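Local coordinates for catechol 1,2-dioxygenase (Pseudomonas putida, PDB 2AZQ), which probably catalyses the iron(III)-dependent cleavage of catechol by O2 to cis,cis-muconate, an early step in breaking down aromatic compounds, at residues 72-77 against 206-211; 137-142 against 179-184; 164-169 against 305-310; 238-243 against 282-287. One frame throughout, in Å; residues are numbered along the deposited sequence.

In the fold
From the N terminus, the chain first offers helix 71-77, which waits for helix 204-212 before contact 1 closes and joins the N-terminal helices to the catalytic part. Contact 2 (137-142 with 179-184) opens and closes inside that loop, tying two strand ends of the beta-sheet region. Segment 164-169 starts contact 3 within both of these loops, yet its partner 305-310 lies near the C terminus, so contact 3 crosses contacts 1 and 2. Contact 4 (238-243 with 282-287) follows them in series and is nested within contact 3. Contacts 2 and 4 touch through the neighbouring strands 132-140 and 281-289, where Q138 N and D287 OD1 probably share a hydrogen bond.

Contact 1 (72-77 against 206-211)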
loop_
_atom_site.group_PDB
_atom_site.type_symbol
_atom_site.label_atom_id
_atom_site.label_comp_id
_atom_site.label_asym_id
_atom_site.label_seq_id
_atom_site.Cartn_x
_atom_site.Cartn_y
_atom_site.Cartn_z
ATOM N N GLY A 72 -4.312 2.839 7.395
ATOM C CA GLY A 72 -5.418 2.638 8.300
ATOM C C GLY A 72 -6.390 3.793 8.122
ATOM O O GLY A 72 -7.601 3.631 8.240
ATOM N N LEU A 73 -5.868 4.971 7.805
ATOM C CA LEU A 73 -6.725 6.125 7.625
ATOM C C LEU A 73 -7.599 6.017 6.370
ATOM O O LEU A 73 -8.705 6.523 6.324
ATOM C CB LEU A 73 -5.878 7.368 7.559
ATOM C CG LEU A 73 -6.640 8.650 7.853
ATOM C CD1 LEU A 73 -7.174 8.611 9.275
ATOM C CD2 LEU A 73 -5.703 9.828 7.646
ATOM N N LEU A 74 -7.099 5.337 5.354
ATOM C CA LEU A 74 -7.859 5.116 4.146
ATOM C C LEU A 74 -8.909 4.007 4.334
ATOM O O LEU A 74 -10.031 4.146 3.845
ATOM C CB LEU A 74 -6.929 4.734 3.005
ATOM C CG LEU A 74 -7.621 4.607 1.652
ATOM C CD1 LEU A 74 -8.352 5.925 1.283
ATOM C CD2 LEU A 74 -6.551 4.243 0.652
ATOM N N ALA A 75 -8.577 2.914 5.024
ATOM C CA ALA A 75 -9.567 1.840 5.223
ATOM C C ALA A 75 -10.736 2.476 5.973
ATOM O O ALA A 75 -11.903 2.150 5.766
ATOM C CB ALA A 75 -8.958 0.655 6.044
ATOM N N ALA A 76 -10.393 3.419 6.843
ATOM C CA ALA A 76 -11.378 4.140 7.630
ATOM C C ALA A 76 -12.236 5.065 6.746
ATOM O O ALA A 76 -13.454 5.138 6.886
ATOM C CB ALA A 76 -10.675 4.948 8.697
ATOM N N GLY A 77 -11.584 5.765 5.830
ATOM C CA GLY A 77 -12.303 6.671 4.967
ATOM C C GLY A 77 -13.153 5.960 3.936
ATOM O O GLY A 77 -14.182 6.495 3.506
ATOM N N GLN A 206 -6.783 12.134 1.721
ATOM C CA GLN A 206 -7.604 13.211 1.207
ATOM C C GLN A 206 -7.525 13.315 -0.318
ATOM O O GLN A 206 -8.514 13.610 -0.982
ATOM C CB GLN A 206 -7.185 14.545 1.847
ATOM C CG GLN A 206 -8.104 15.667 1.481
ATOM C CD GLN A 206 -9.546 15.341 1.852
ATOM O OE1 GLN A 206 -10.453 15.446 1.023
ATOM N NE2 GLN A 206 -9.762 14.943 3.111
ATOM N N GLU A 207 -6.362 13.070 -0.906
ATOM C CA GLU A 207 -6.332 13.201 -2.346
ATOM C C GLU A 207 -7.257 12.160 -2.932
ATOM O O GLU A 207 -7.871 12.416 -3.972
ATOM C CB GLU A 207 -4.902 13.143 -2.917
ATOM C CG GLU A 207 -4.446 11.866 -3.516
ATOM C CD GLU A 207 -2.968 11.935 -3.914
ATOM O OE1 GLU A 207 -2.116 12.226 -3.033
ATOM O OE2 GLU A 207 -2.645 11.689 -5.098
ATOM N N CYS A 208 -7.413 11.014 -2.266
ATOM C CA CYS A 208 -8.336 10.017 -2.785
ATOM C C CYS A 208 -9.782 10.509 -2.606
ATOM O O CYS A 208 -10.556 10.560 -3.564
ATOM C CB CYS A 208 -8.166 8.678 -2.079
ATOM S SG CYS A 208 -9.324 7.458 -2.749
ATOM N N LEU A 209 -10.144 10.852 -1.372
ATOM C CA LEU A 209 -11.475 11.363 -1.079
ATOM C C LEU A 209 -11.831 12.521 -2.003
ATOM O O LEU A 209 -12.990 12.690 -2.393
ATOM C CB LEU A 209 -11.550 11.835 0.364
ATOM C CG LEU A 209 -11.472 10.726 1.392
ATOM C CD1 LEU A 209 -11.502 11.285 2.768
ATOM C CD2 LEU A 209 -12.646 9.830 1.204
ATOM N N ASP A 210 -10.850 13.337 -2.357
ATOM C CA ASP A 210 -11.168 14.444 -3.241
ATOM C C ASP A 210 -11.727 13.951 -4.537
ATOM O O ASP A 210 -12.658 14.560 -5.080
ATOM C CB ASP A 210 -9.957 15.305 -3.580
ATOM C CG ASP A 210 -9.521 16.161 -2.447
ATOM O OD1 ASP A 210 -10.385 16.691 -1.719
ATOM O OD2 ASP A 210 -8.301 16.322 -2.308
ATOM N N LEU A 211 -11.109 12.892 -5.055
ATOM C CA LEU A 211 -11.541 12.294 -6.306
ATOM C C LEU A 211 -12.885 11.636 -6.128
ATOM O O LEU A 211 -13.554 11.297 -7.095
ATOM C CB LEU A 211 -10.554 11.251 -6.789
ATOM C CG LEU A 211 -9.284 11.840 -7.373
ATOM C CD1 LEU A 211 -8.259 10.721 -7.576
ATOM C CD2 LEU A 211 -9.635 12.562 -8.677
#
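L74 and C208 meet where two helices from distant parts of the chain pass each other, with CD1 of L74 lying 4.3 Å from CB of C208. The CG of L74 is anti to its backbone N (chi1 -175°), and this carries the branched end over to the second helix. One turn further on, G77 presents only backbone, and its carbonyl O lies 4.3 Å from CD2 of L209. These four residues are all buried and form the close-packed part of the contact. No hydrogen bond spans the two segments, but R214 NH1 donates to that same G77 O. Y61 packs on both L74 and C208, extending the apolar patch.

The far side of helix 204-212 is different in character. D210 is exposed, E207 pairs with R64, and L211 packs on F30 of the second subunit; E207 and L211 also touch the bound phospholipid. The arrangement is typical of the catechol 1,2-dioxygenases, in which an N-terminal helical region packs on the catalytic domain and helps to form a lipid pocket beside the dimer interface.

Contact 2 (137-142 against 179-184); sequences GQVFDA and IITDAE
Q138 reaches across to E184 with its side-chain amide, whereas the next residue, V139, meets T181 by methyl contact alone. The glutamine illustrates how a strand residue can catch the main chain of a nearby loop. Its CB makes no contact of its own with 179-184. CG is anti to the carbonyl carbon (chi1 -62°), and the chain then runs extended, bringing CG to 4.0 Å from E184 O and CD closer still. At the tip, NE2 donates to E184 O at 2.9 Å. It approaches almost in line with the carbonyl bond, although the N-H...O angle of 139° shows the hydrogen bond to be bent and the oxygen is tilted from the amide plane. The same NE2 lies 3.4 Å from CG of E184, whose carboxylate stands nearly perpendicular to the amide (86°) and forms a salt bridge with R186. Replacing Q138 by a leucine would remove the donor and would probably leave E184 O without its partner from strand 132-140.

Further in, CG2 of V139 and CG2 of T181 are 3.6 Å apart, while T181 OG1 is turned to other work, bonded to A150 N and L147 O. V139 also packs on V152 of strand 151-155. Strand 132-140 lies between strands 186-192 and 281-289, and strand 176-180 between 151-155 and 116-118; the contact thus links two strands that are not direct partners, at the end where 176-180 leads into 186-192.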
loop_
_atom_site.group_PDB
_atom_site.type_symbol
_atom_site.label_atom_id
_atom_site.label_comp_id
_atom_site.label_asym_id
_atom_site.label_seq_id
_atom_site.Cartn_x
_atom_site.Cartn_y
_atom_site.Cartn_z
ATOM N N GLY A 137 -18.662 8.472 34.526
ATOM C CA GLY A 137 -19.649 7.439 34.290
ATOM C C GLY A 137 -19.252 6.133 34.951
ATOM O O GLY A 137 -18.245 6.067 35.643
ATOM N N GLN A 138 -20.040 5.087 34.760
ATOM C CA GLN A 138 -19.706 3.801 35.349
ATOM C C GLN A 138 -19.552 2.776 34.246
ATOM O O GLN A 138 -19.901 3.015 33.090
ATOM C CB GLN A 138 -20.804 3.318 36.288
ATOM C CG GLN A 138 -21.060 4.209 37.451
ATOM C CD GLN A 138 -22.312 3.823 38.241
ATOM O OE1 GLN A 138 -23.460 3.853 37.722
ATOM N NE2 GLN A 138 -22.101 3.465 39.510
ATOM N N VAL A 139 -18.996 1.643 34.636
ATOM C CA VAL A 139 -18.819 0.493 33.788
ATOM C C VAL A 139 -19.863 -0.483 34.364
ATOM O O VAL A 139 -19.907 -0.730 35.574
ATOM C CB VAL A 139 -17.402 -0.029 33.937
ATOM C CG1 VAL A 139 -17.250 -1.410 33.334
ATOM C CG2 VAL A 139 -16.497 0.944 33.269
ATOM N N PHE A 140 -20.724 -1.004 33.502
ATOM C CA PHE A 140 -21.766 -1.920 33.931
ATOM C C PHE A 140 -21.631 -3.339 33.477
ATOM O O PHE A 140 -21.056 -3.603 32.423
ATOM C CB PHE A 140 -23.120 -1.422 33.472
ATOM C CG PHE A 140 -23.686 -0.374 34.344
ATOM C CD1 PHE A 140 -24.885 0.223 34.020
ATOM C CD2 PHE A 140 -23.029 -0.010 35.514
ATOM C CE1 PHE A 140 -25.437 1.178 34.850
ATOM C CE2 PHE A 140 -23.554 0.936 36.359
ATOM C CZ PHE A 140 -24.770 1.546 36.037
ATOM N N ASP A 141 -22.208 -4.244 34.266
ATOM C CA ASP A 141 -22.163 -5.652 33.937
ATOM C C ASP A 141 -23.353 -6.007 33.041
ATOM O O ASP A 141 -24.206 -5.155 32.743
ATOM C CB ASP A 141 -22.144 -6.505 35.214
ATOM C CG ASP A 141 -23.494 -6.582 35.907
ATOM O OD1 ASP A 141 -23.525 -7.032 37.070
ATOM O OD2 ASP A 141 -24.526 -6.231 35.305
ATOM N N ALA A 142 -23.389 -7.255 32.596
ATOM C CA ALA A 142 -24.460 -7.708 31.733
ATOM C C ALA A 142 -25.849 -7.396 32.326
ATOM O O ALA A 142 -26.816 -7.156 31.591
ATOM C CB ALA A 142 -24.308 -9.205 31.483
ATOM N N ILE A 179 -7.804 4.689 33.146
ATOM C CA ILE A 179 -8.519 4.906 34.413
ATOM C C ILE A 179 -9.089 3.600 34.957
ATOM O O ILE A 179 -9.787 2.905 34.241
ATOM C CB ILE A 179 -9.712 5.910 34.218
ATOM C CG1 ILE A 179 -9.190 7.304 33.874
ATOM C CG2 ILE A 179 -10.517 6.014 35.480
ATOM C CD1 ILE A 179 -10.264 8.307 33.519
ATOM N N ILE A 180 -8.783 3.266 36.208
ATOM C CA ILE A 180 -9.320 2.041 36.852
ATOM C C ILE A 180 -10.626 2.371 37.586
ATOM O O ILE A 180 -10.635 3.260 38.434
ATOM C CB ILE A 180 -8.395 1.480 37.959
ATOM C CG1 ILE A 180 -6.972 1.258 37.432
ATOM C CG2 ILE A 180 -9.016 0.233 38.530
ATOM C CD1 ILE A 180 -6.875 0.412 36.221
ATOM N N THR A 181 -11.723 1.680 37.308
ATOM C CA THR A 181 -12.954 2.039 38.025
ATOM C C THR A 181 -12.897 1.691 39.514
ATOM O O THR A 181 -12.302 0.687 39.887
ATOM C CB THR A 181 -14.240 1.395 37.388
ATOM O OG1 THR A 181 -14.066 -0.013 37.188
ATOM C CG2 THR A 181 -14.573 2.070 36.081
ATOM N N ASP A 182 -13.497 2.537 40.361
ATOM C CA ASP A 182 -13.523 2.304 41.818
ATOM C C ASP A 182 -14.650 1.350 42.314
ATOM O O ASP A 182 -15.384 0.744 41.521
ATOM C CB ASP A 182 -13.581 3.652 42.566
ATOM C CG ASP A 182 -14.846 4.456 42.278
ATOM O OD1 ASP A 182 -14.811 5.700 42.412
ATOM O OD2 ASP A 182 -15.892 3.868 41.944
ATOM N N ALA A 183 -14.762 1.202 43.631
ATOM C CA ALA A 183 -15.771 0.329 44.234
ATOM C C ALA A 183 -17.142 0.526 43.622
ATOM O O ALA A 183 -17.871 -0.436 43.402
ATOM C CB ALA A 183 -15.847 0.565 45.746
ATOM N N GLU A 184 -17.510 1.772 43.368
ATOM C CA GLU A 184 -18.809 2.038 42.776
ATOM C C GLU A 184 -18.780 1.829 41.244
ATOM O O GLU A 184 -19.750 2.099 40.534
ATOM C CB GLU A 184 -19.247 3.450 43.146
ATOM C CG GLU A 184 -20.538 3.884 42.493
ATOM C CD GLU A 184 -20.915 5.327 42.836
ATOM O OE1 GLU A 184 -19.969 6.155 42.970
ATOM O OE2 GLU A 184 -22.143 5.628 42.941
#

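Contact 3 (164-169 against 305-310)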
loop_
_atom_site.group_PDB
_atom_site.type_symbol
_atom_site.label_atom_id
_atom_site.label_comp_id
_atom_site.label_asym_id
_atom_site.label_seq_id
_atom_site.Cartn_x
_atom_site.Cartn_y
_atom_site.Cartn_z
ATOM N N SER A 164 -1.693 13.403 20.766
ATOM C CA SER A 164 -0.302 13.414 21.194
ATOM C C SER A 164 0.390 12.212 20.548
ATOM O O SER A 164 -0.255 11.348 19.924
ATOM C CB SER A 164 -0.191 13.295 22.701
ATOM O OG SER A 164 -0.612 12.019 23.134
ATOM N N TYR A 165 1.704 12.163 20.703
ATOM C CA TYR A 165 2.489 11.092 20.141
ATOM C C TYR A 165 2.716 11.256 18.636
ATOM O O TYR A 165 3.854 11.145 18.163
ATOM C CB TYR A 165 1.835 9.746 20.396
ATOM C CG TYR A 165 2.761 8.677 20.010
ATOM C CD1 TYR A 165 3.803 8.331 20.850
ATOM C CD2 TYR A 165 2.741 8.157 18.719
ATOM C CE1 TYR A 165 4.823 7.513 20.420
ATOM C CE2 TYR A 165 3.756 7.334 18.267
ATOM C CZ TYR A 165 4.799 7.027 19.127
ATOM O OH TYR A 165 5.850 6.268 18.685
ATOM N N PHE A 166 1.661 11.498 17.861
ATOM C CA PHE A 166 1.882 11.667 16.432
ATOM C C PHE A 166 2.195 13.112 16.241
ATOM O O PHE A 166 2.897 13.485 15.302
ATOM C CB PHE A 166 0.667 11.264 15.623
ATOM C CG PHE A 166 0.257 9.875 15.874
ATOM C CD1 PHE A 166 -0.615 9.576 16.913
ATOM C CD2 PHE A 166 0.841 8.832 15.159
ATOM C CE1 PHE A 166 -0.895 8.252 17.245
ATOM C CE2 PHE A 166 0.575 7.517 15.476
ATOM C CZ PHE A 166 -0.295 7.226 16.524
ATOM N N ASP A 167 1.674 13.931 17.147
ATOM C CA ASP A 167 1.954 15.347 17.093
ATOM C C ASP A 167 3.040 15.557 18.119
ATOM O O ASP A 167 2.792 15.519 19.323
ATOM C CB ASP A 167 0.736 16.180 17.461
ATOM C CG ASP A 167 1.004 17.654 17.324
ATOM O OD1 ASP A 167 0.105 18.462 17.601
ATOM O OD2 ASP A 167 2.131 18.009 16.929
ATOM N N SER A 168 4.254 15.768 17.641
ATOM C CA SER A 168 5.381 15.955 18.535
ATOM C C SER A 168 5.286 17.201 19.388
ATOM O O SER A 168 5.919 17.260 20.447
ATOM C CB SER A 168 6.699 15.959 17.746
ATOM O OG SER A 168 7.013 14.656 17.257
ATOM N N THR A 169 4.518 18.197 18.945
ATOM C CA THR A 169 4.393 19.420 19.732
ATOM C C THR A 169 3.749 19.096 21.070
ATOM O O THR A 169 4.039 19.757 22.056
ATOM C CB THR A 169 3.563 20.557 19.008
ATOM O OG1 THR A 169 2.307 20.053 18.533
ATOM C CG2 THR A 169 4.340 21.137 17.845
ATOM N N PRO A 305 -1.603 -4.121 15.096
ATOM C CA PRO A 305 -0.349 -3.469 15.487
ATOM C C PRO A 305 -0.626 -2.024 15.955
ATOM O O PRO A 305 -1.450 -1.316 15.370
ATOM C CB PRO A 305 0.460 -3.519 14.196
ATOM C CG PRO A 305 -0.062 -4.781 13.529
ATOM C CD PRO A 305 -1.541 -4.503 13.677
ATOM N N ARG A 306 0.044 -1.573 17.012
ATOM C CA ARG A 306 -0.219 -0.232 17.498
ATOM C C ARG A 306 1.009 0.444 18.040
ATOM O O ARG A 306 1.929 -0.201 18.528
ATOM C CB ARG A 306 -1.314 -0.274 18.571
ATOM C CG ARG A 306 -2.642 -0.807 18.035
ATOM C CD ARG A 306 -3.598 -1.090 19.159
ATOM N NE ARG A 306 -4.807 -1.785 18.736
ATOM C CZ ARG A 306 -5.086 -3.051 19.023
ATOM N NH1 ARG A 306 -4.242 -3.783 19.739
ATOM N NH2 ARG A 306 -6.224 -3.577 18.619
ATOM N N ALA A 307 1.016 1.764 17.956
ATOM C CA ALA A 307 2.135 2.520 18.453
ATOM C C ALA A 307 2.498 2.065 19.862
ATOM O O ALA A 307 1.672 2.049 20.800
ATOM C CB ALA A 307 1.813 4.025 18.435
ATOM N N LEU A 308 3.751 1.671 19.987
ATOM C CA LEU A 308 4.293 1.246 21.259
ATOM C C LEU A 308 3.850 -0.052 21.921
ATOM O O LEU A 308 4.259 -0.281 23.059
ATOM C CB LEU A 308 4.169 2.380 22.290
ATOM C CG LEU A 308 5.331 3.377 22.330
ATOM C CD1 LEU A 308 5.696 3.791 20.926
ATOM C CD2 LEU A 308 4.958 4.584 23.198
ATOM N N GLN A 309 3.042 -0.909 21.299
ATOM C CA GLN A 309 2.753 -2.114 22.066
ATOM C C GLN A 309 3.951 -3.055 22.017
ATOM O O GLN A 309 3.995 -4.067 22.720
ATOM C CB GLN A 309 1.444 -2.806 21.658
ATOM C CG GLN A 309 1.161 -3.069 20.206
ATOM C CD GLN A 309 -0.192 -3.768 20.057
ATOM O OE1 GLN A 309 -1.215 -3.278 20.528
ATOM N NE2 GLN A 309 -0.193 -4.923 19.413
ATOM N N GLU A 310 4.944 -2.659 21.221
ATOM C CA GLU A 310 6.200 -3.391 21.034
ATOM C C GLU A 310 6.098 -4.919 21.065
ATOM O O GLU A 310 6.959 -5.599 21.627
ATOM C CB GLU A 310 7.235 -2.931 22.064
ATOM C CG GLU A 310 7.561 -1.460 22.016
ATOM C CD GLU A 310 8.641 -1.089 23.024
ATOM O OE1 GLU A 310 9.814 -1.485 22.810
ATOM O OE2 GLU A 310 8.310 -0.420 24.033
#
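A307 and L308, the two central residues of a type II beta turn running from R306 to Q309, make the whole of one side of this contact, and unusually the third turn position, often glycine, is held by L308 with a positive phi of 69°. The turn belongs to the C-terminal tail; it meets a loop of the intradiol dioxygenase fold that follows directly on the iron ligand Y163. Both corner side chains lean on Y165. Its CG is anti to the backbone N (chi1 -171°), which sends the ring out to the turn: CE2 lies 3.8 Å from A307 CB, and L308 CD1 comes to the hydroxyl end of the ring from the same side of its plane, 3.8 Å from CZ. Both methyls come in obliquely. CZ of F166 adds a looser touch on A307, while Y165 CD2 sits 3.7 Å above the centre of the F166 ring, so the two aromatics brace each other. V111 packs on both Y165 and L308 from a third loop.

No hydrogen bond crosses this largely exposed surface contact. The turn is held from within instead: its own Q309 N donates to R306 O, and R306 NH1, also bonded to S302 O, donates to Q309 OE1 at 3.2 Å, with that oxygen close to the guanidinium plane.

Contact 4 (238-243 against 282-287)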
loop_
_atom_site.group_PDB
_atom_site.type_symbol
_atom_site.label_atom_id
_atom_site.label_comp_id
_atom_site.label_asym_id
_atom_site.label_seq_id
_atom_site.Cartn_x
_atom_site.Cartn_y
_atom_site.Cartn_z
ATOM N N ILE A 238 -17.333 8.070 22.039
ATOM C CA ILE A 238 -18.453 8.896 22.507
ATOM C C ILE A 238 -18.356 10.040 21.482
ATOM O O ILE A 238 -17.281 10.615 21.336
ATOM C CB ILE A 238 -18.247 9.555 23.927
ATOM C CG1 ILE A 238 -18.260 8.508 25.040
ATOM C CG2 ILE A 238 -19.328 10.603 24.193
ATOM C CD1 ILE A 238 -17.984 9.122 26.440
ATOM N N ASN A 239 -19.419 10.334 20.731
ATOM C CA ASN A 239 -19.383 11.471 19.806
ATOM C C ASN A 239 -20.114 12.610 20.486
ATOM O O ASN A 239 -21.196 12.403 21.025
ATOM C CB ASN A 239 -20.143 11.190 18.537
ATOM C CG ASN A 239 -19.553 10.099 17.750
ATOM O OD1 ASN A 239 -18.414 10.199 17.304
ATOM N ND2 ASN A 239 -20.318 9.032 17.557
ATOM N N PHE A 240 -19.557 13.813 20.433
ATOM C CA PHE A 240 -20.184 14.981 21.062
ATOM C C PHE A 240 -21.424 15.495 20.393
ATOM O O PHE A 240 -21.498 15.582 19.171
ATOM C CB PHE A 240 -19.158 16.080 21.192
ATOM C CG PHE A 240 -18.212 15.811 22.267
ATOM C CD1 PHE A 240 -17.686 14.531 22.397
ATOM C CD2 PHE A 240 -17.961 16.754 23.240
ATOM C CE1 PHE A 240 -16.939 14.174 23.483
ATOM C CE2 PHE A 240 -17.209 16.419 24.348
ATOM C CZ PHE A 240 -16.695 15.110 24.475
ATOM N N ALA A 241 -22.417 15.836 21.200
ATOM C CA ALA A 241 -23.669 16.306 20.626
ATOM C C ALA A 241 -23.533 17.707 20.031
ATOM O O ALA A 241 -22.828 18.540 20.579
ATOM C CB ALA A 241 -24.749 16.283 21.668
ATOM N N GLY A 242 -24.171 17.943 18.885
ATOM C CA GLY A 242 -24.145 19.263 18.274
ATOM C C GLY A 242 -23.095 19.535 17.222
ATOM O O GLY A 242 -23.136 20.564 16.545
ATOM N N ASP A 243 -22.147 18.618 17.074
ATOM C CA ASP A 243 -21.087 18.777 16.088
ATOM C C ASP A 243 -21.704 18.728 14.683
ATOM O O ASP A 243 -22.552 17.879 14.394
ATOM C CB ASP A 243 -20.079 17.638 16.237
ATOM C CG ASP A 243 -18.778 17.901 15.514
ATOM O OD1 ASP A 243 -17.844 18.402 16.161
ATOM O OD2 ASP A 243 -18.686 17.608 14.303
ATOM N N ALA A 282 -17.409 22.108 30.477
ATOM C CA ALA A 282 -18.344 21.111 29.988
ATOM C C ALA A 282 -18.445 19.977 30.957
ATOM O O ALA A 282 -17.542 19.758 31.757
ATOM C CB ALA A 282 -17.898 20.602 28.625
ATOM N N GLU A 283 -19.579 19.290 30.896
ATOM C CA GLU A 283 -19.849 18.127 31.736
ATOM C C GLU A 283 -20.505 17.102 30.864
ATOM O O GLU A 283 -21.425 17.402 30.106
ATOM C CB GLU A 283 -20.773 18.458 32.898
ATOM C CG GLU A 283 -20.123 19.341 33.919
ATOM C CD GLU A 283 -20.976 19.530 35.147
ATOM O OE1 GLU A 283 -20.549 20.303 36.032
ATOM O OE2 GLU A 283 -22.063 18.908 35.228
ATOM N N LEU A 284 -20.023 15.883 30.979
ATOM C CA LEU A 284 -20.526 14.803 30.168
ATOM C C LEU A 284 -20.470 13.496 30.969
ATOM O O LEU A 284 -19.455 13.152 31.605
ATOM C CB LEU A 284 -19.684 14.744 28.879
ATOM C CG LEU A 284 -19.837 13.594 27.877
ATOM C CD1 LEU A 284 -21.297 13.388 27.482
ATOM C CD2 LEU A 284 -18.988 13.909 26.663
ATOM N N SER A 285 -21.586 12.783 30.983
ATOM C CA SER A 285 -21.625 11.524 31.714
ATOM C C SER A 285 -22.071 10.444 30.750
ATOM O O SER A 285 -23.026 10.608 29.996
ATOM C CB SER A 285 -22.584 11.603 32.895
ATOM O OG SER A 285 -23.910 11.719 32.433
ATOM N N PHE A 286 -21.351 9.335 30.776
ATOM C CA PHE A 286 -21.655 8.249 29.877
ATOM C C PHE A 286 -21.171 6.953 30.534
ATOM O O PHE A 286 -20.051 6.902 31.061
ATOM C CB PHE A 286 -20.934 8.501 28.547
ATOM C CG PHE A 286 -21.407 7.652 27.432
ATOM C CD1 PHE A 286 -22.268 8.167 26.475
ATOM C CD2 PHE A 286 -21.004 6.315 27.336
ATOM C CE1 PHE A 286 -22.732 7.357 25.419
ATOM C CE2 PHE A 286 -21.465 5.492 26.284
ATOM C CZ PHE A 286 -22.331 6.017 25.327
ATOM N N ASP A 287 -22.036 5.933 30.509
ATOM C CA ASP A 287 -21.750 4.615 31.079
ATOM C C ASP A 287 -21.602 3.552 30.005
ATOM O O ASP A 287 -22.269 3.571 28.961
ATOM C CB ASP A 287 -22.874 4.142 31.996
ATOM C CG ASP A 287 -23.193 5.122 33.086
ATOM O OD1 ASP A 287 -22.296 5.437 33.893
ATOM O OD2 ASP A 287 -24.359 5.566 33.131
#
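I238 lies against F286 with its CG1 over one face of the phenyl ring, 4.2 Å from the ring centroid and 16° off the normal, a CH-pi contact displaced toward the rim. CG1 is anti to the carbonyl carbon (chi1 -69°), and from there CD1 continues to 3.7 Å from CB of F286. The other branch, CG2, faces CD2 of L284 at 4.1 Å. The same leucine methyl also meets the end of the F240 ring, with CZ nearest, the two neighbours reaching it from directions about a right angle apart. The whole interface is apolar. Cutting I238 back to a glycine would probably deprive the F286 ring of the group lying over its face and open a gap beside L284.

The next shell surrounds these groups. F224 packs on I238, L262 and L135 on L284, and V222 and M133 on F240; the F286 ring meets that of F288, and F286 O receives the hydroxyl of Y187. Main-chain hydrogen bonds tie I238 to V222 and F240 to A220, in the strand that bears the iron ligands H221 and H223. The side chain of F240 is about 11 Å from the bound Fe(III) ion. Beyond F240 the chain reverses in a type II turn ending at D243, whose OD1 accepts from A220 N. Strands 234-240 and 281-289 are not direct partners but both pair with strand 259-265. Their side chains meet across the curl of the sheet, an apolar beta core of the intradiol dioxygenase fold.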